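PDB 2JJN: cytochrome P450 113A1, which hydroxylates the macrolactone ring of erythromycin D at C-12, giving erythromycin C, by means of a heme-bound iron, molecular oxygen and NADPH. Local coordinates for residues Gly49-Phe54 / Val310-Trp315. The protein carries 2 engineered substitutions. Residues are numbered along the deposited sequence; the frame is centred on the assembly and turned at random. Where two conformers were deposited one is given.
Sequences GVWHVF and VMVNTW
Trp315 and His52 meet through their ring nitrogens. Trp315 NE1 donates to His52 ND1 over 2.9 Å, nearly straight at 171° and close to both ring planes. The Trp315 side chain can be followed outward. Trp315 CB lies 3.5 Å from Val53 O. CG and CD1 run beside the Phe54 ring, and Phe54 CE2 sits over one face of the indole, 3.4 Å from Trp315 CD1. NE1 then reaches His52. With chi1 at -80°, CG lies anti to the carbonyl carbon, and the indole points the same way as the His52 and Phe54 rings. His52 NE2 makes a hydrogen bond to Asp46 OD2, so both ring nitrogens are engaged and the imidazole is fixed in rotation. On the opposite sheet face from His52, Val53 CG2 packs on Val312 CG1 at 3.8 Å.

The backbones pair in parallel. Trp51 and Val53 bond through N and O to Met311, Asn313 and Trp315. A water bridges Gly49 O and Met311 N. Strand 290-295, bearing the substrate-binding Gln292 and heme-binding Arg293, flanks 311-315 on the far side. This is the one parallel pairing in the otherwise antiparallel, mixed beta sheet of the cytochrome P450 fold.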
ATOM      1  N   GLY A  49       0.024  -1.360 -25.222  1.00 12.72           N
ATOM      2  CA  GLY A  49      -0.579  -2.717 -25.280  1.00 12.65           C
ATOM      3  C   GLY A  49      -0.889  -3.279 -23.905  1.00 11.72           C
ATOM      4  O   GLY A  49      -1.063  -4.494 -23.751  1.00 13.17           O
ATOM      5  N   VAL A  50      -0.997  -2.381 -22.924  1.00 12.73           N
ATOM      6  CA  VAL A  50      -1.387  -2.747 -21.554  1.00 12.00           C
ATOM      7  C   VAL A  50      -2.876  -2.481 -21.419  1.00 12.84           C
ATOM      8  O   VAL A  50      -3.372  -1.463 -21.876  1.00 11.97           O
ATOM      9  CB  VAL A  50      -0.608  -1.902 -20.515  1.00 14.34           C
ATOM     10  CG1 VAL A  50      -1.106  -2.233 -19.128  1.00 13.96           C
ATOM     11  CG2 VAL A  50       0.868  -2.214 -20.615  1.00 14.14           C
ATOM     12  N   TRP A  51      -3.585  -3.411 -20.788  1.00 11.12           N
ATOM     13  CA  TRP A  51      -5.033  -3.316 -20.701  1.00 11.17           C
ATOM     14  C   TRP A  51      -5.403  -2.828 -19.328  1.00 12.63           C
ATOM     15  O   TRP A  51      -4.578  -2.891 -18.353  1.00 15.10           O
ATOM     16  CB  TRP A  51      -5.634  -4.709 -20.927  1.00 11.21           C
ATOM     17  CG  TRP A  51      -5.471  -5.129 -22.372  1.00 10.67           C
ATOM     18  CD1 TRP A  51      -4.322  -5.568 -22.992  1.00 11.06           C
ATOM     19  CD2 TRP A  51      -6.475  -5.086 -23.386  1.00 10.22           C
ATOM     20  NE1 TRP A  51      -4.562  -5.829 -24.327  1.00 11.62           N
ATOM     21  CE2 TRP A  51      -5.877  -5.547 -24.595  1.00 11.70           C
ATOM     22  CE3 TRP A  51      -7.840  -4.705 -23.393  1.00 12.17           C
ATOM     23  CZ2 TRP A  51      -6.589  -5.658 -25.796  1.00 10.85           C
ATOM     24  CZ3 TRP A  51      -8.555  -4.836 -24.586  1.00 10.86           C
ATOM     25  CH2 TRP A  51      -7.930  -5.324 -25.768  1.00 12.06           C
ATOM     26  N   HIS A  52      -6.553  -2.188 -19.256  1.00  9.93           N
ATOM     27  CA  HIS A  52      -6.975  -1.567 -18.018  1.00  9.85           C
ATOM     28  C   HIS A  52      -8.444  -1.928 -17.792  1.00 10.84           C
ATOM     29  O   HIS A  52      -9.269  -1.821 -18.726  1.00 11.29           O
ATOM     30  CB  HIS A  52      -6.898  -0.046 -18.187  1.00 10.99           C
ATOM     31  CG  HIS A  52      -5.501   0.431 -18.362  1.00 10.71           C
ATOM     32  ND1 HIS A  52      -4.744   0.921 -17.313  1.00 12.90           N
ATOM     33  CD2 HIS A  52      -4.715   0.470 -19.466  1.00 11.27           C
ATOM     34  CE1 HIS A  52      -3.535   1.240 -17.774  1.00 14.41           C
ATOM     35  NE2 HIS A  52      -3.501   0.995 -19.074  1.00 10.82           N
ATOM     36  N   VAL A  53      -8.764  -2.257 -16.539  1.00  9.80           N
ATOM     37  CA  VAL A  53     -10.103  -2.736 -16.199  1.00 10.22           C
ATOM     38  C   VAL A  53     -10.664  -1.788 -15.134  1.00  9.75           C
ATOM     39  O   VAL A  53     -10.028  -1.569 -14.094  1.00 10.60           O
ATOM     40  CB  VAL A  53     -10.019  -4.173 -15.693  1.00 10.11           C
ATOM     41  CG1 VAL A  53     -11.379  -4.619 -15.177  1.00 11.01           C
ATOM     42  CG2 VAL A  53      -9.585  -5.051 -16.890  1.00 12.22           C
ATOM     43  N   PHE A  54     -11.845  -1.211 -15.412  1.00  9.46           N
ATOM     44  CA  PHE A  54     -12.362  -0.099 -14.596  1.00 10.44           C
ATOM     45  C   PHE A  54     -13.567  -0.374 -13.694  1.00 11.21           C
ATOM     46  O   PHE A  54     -13.765   0.316 -12.697  1.00 11.66           O
ATOM     47  CB  PHE A  54     -12.708   1.109 -15.493  1.00 10.12           C
ATOM     48  CG  PHE A  54     -11.512   1.618 -16.269  1.00 10.55           C
ATOM     49  CD1 PHE A  54     -11.441   1.458 -17.647  1.00 12.71           C
ATOM     50  CD2 PHE A  54     -10.433   2.136 -15.596  1.00 13.56           C
ATOM     51  CE1 PHE A  54     -10.339   1.930 -18.360  1.00 11.61           C
ATOM     52  CE2 PHE A  54      -9.294   2.615 -16.298  1.00 15.24           C
ATOM     53  CZ  PHE A  54      -9.254   2.499 -17.703  1.00 13.99           C
ATOM     54  N   VAL A 310      -0.300 -10.504 -22.165  1.00 10.69           N
ATOM     55  CA  VAL A 310      -0.289  -9.059 -22.038  1.00 11.55           C
ATOM     56  C   VAL A 310      -0.585  -8.667 -20.585  1.00 11.28           C
ATOM     57  O   VAL A 310      -1.133  -9.464 -19.812  1.00 12.49           O
ATOM     58  CB  VAL A 310      -1.297  -8.367 -23.007  1.00 11.16           C
ATOM     59  CG1 VAL A 310      -0.996  -8.701 -24.479  1.00 12.59           C
ATOM     60  CG2 VAL A 310      -2.732  -8.771 -22.653  1.00 13.16           C
ATOM     61  N   MET A 311      -0.149  -7.453 -20.230  1.00 10.90           N
ATOM     62  CA  MET A 311      -0.358  -6.949 -18.875  1.00 11.93           C
ATOM     63  C   MET A 311      -1.760  -6.326 -18.769  1.00 11.25           C
ATOM     64  O   MET A 311      -2.226  -5.701 -19.714  1.00 11.14           O
ATOM     65  CB  MET A 311       0.712  -5.942 -18.536  1.00 12.92           C
ATOM     66  CG  MET A 311       0.467  -5.237 -17.227  0.50 12.44           C
ATOM     67  SD  MET A 311       2.029  -4.809 -16.406  0.50 16.13           S
ATOM     68  CE  MET A 311       2.597  -6.449 -15.988  0.50 14.97           C
ATOM     69  N   VAL A 312      -2.396  -6.536 -17.623  1.00 10.09           N
ATOM     70  CA  VAL A 312      -3.742  -6.013 -17.325  1.00 11.52           C
ATOM     71  C   VAL A 312      -3.632  -5.267 -16.011  1.00 11.96           C
ATOM     72  O   VAL A 312      -3.114  -5.825 -15.030  1.00 14.18           O
ATOM     73  CB  VAL A 312      -4.737  -7.183 -17.150  1.00 11.81           C
ATOM     74  CG1 VAL A 312      -6.124  -6.621 -16.823  1.00 12.01           C
ATOM     75  CG2 VAL A 312      -4.765  -8.051 -18.444  1.00 11.36           C
ATOM     76  N   ASN A 313      -4.113  -4.025 -15.981  1.00 11.88           N
ATOM     77  CA  ASN A 313      -4.069  -3.141 -14.783  1.00 12.16           C
ATOM     78  C   ASN A 313      -5.497  -3.124 -14.250  1.00 13.26           C
ATOM     79  O   ASN A 313      -6.417  -2.734 -14.984  1.00 14.97           O
ATOM     80  CB  ASN A 313      -3.708  -1.729 -15.328  1.00 15.17           C
ATOM     81  CG  ASN A 313      -2.241  -1.465 -15.373  0.50 16.99           C
ATOM     82  OD1 ASN A 313      -1.714  -1.120 -16.420  0.50 20.49           O
ATOM     83  ND2 ASN A 313      -1.567  -1.588 -14.239  0.50 17.68           N
ATOM     84  N   THR A 314      -5.693  -3.545 -13.011  1.00 11.33           N
ATOM     85  CA  THR A 314      -7.034  -3.482 -12.382  1.00 11.92           C
ATOM     86  C   THR A 314      -7.122  -2.246 -11.518  1.00 12.29           C
ATOM     87  O   THR A 314      -6.349  -2.124 -10.581  1.00 12.76           O
ATOM     88  CB  THR A 314      -7.337  -4.677 -11.468  1.00 13.20           C
ATOM     89  OG1 THR A 314      -6.327  -4.835 -10.469  1.00 15.43           O
ATOM     90  CG2 THR A 314      -7.455  -6.005 -12.254  1.00 14.01           C
ATOM     91  N   TRP A 315      -8.033  -1.344 -11.850  1.00 10.66           N
ATOM     92  CA  TRP A 315      -8.120  -0.035 -11.199  1.00 12.43           C
ATOM     93  C   TRP A 315      -9.021  -0.111  -9.975  1.00 12.37           C
ATOM     94  O   TRP A 315     -10.241   0.120 -10.017  1.00 11.51           O
ATOM     95  CB  TRP A 315      -8.605   1.006 -12.197  1.00 11.95           C
ATOM     96  CG  TRP A 315      -7.529   1.509 -13.103  1.00 13.40           C
ATOM     97  CD1 TRP A 315      -7.154   0.964 -14.267  1.00 16.20           C
ATOM     98  CD2 TRP A 315      -6.713   2.665 -12.884  1.00 14.77           C
ATOM     99  NE1 TRP A 315      -6.114   1.737 -14.846  1.00 19.49           N
ATOM    100  CE2 TRP A 315      -5.834   2.780 -13.998  1.00 18.74           C
ATOM    101  CE3 TRP A 315      -6.608   3.589 -11.826  1.00 14.13           C
ATOM    102  CZ2 TRP A 315      -4.877   3.804 -14.101  1.00 19.19           C
ATOM    103  CZ3 TRP A 315      -5.678   4.618 -11.935  1.00 17.26           C
ATOM    104  CH2 TRP A 315      -4.823   4.717 -13.060  1.00 17.31           C
TER
HETATM  105  O   HOH W   1       1.016  -5.773 -22.317  1.00 15.23           O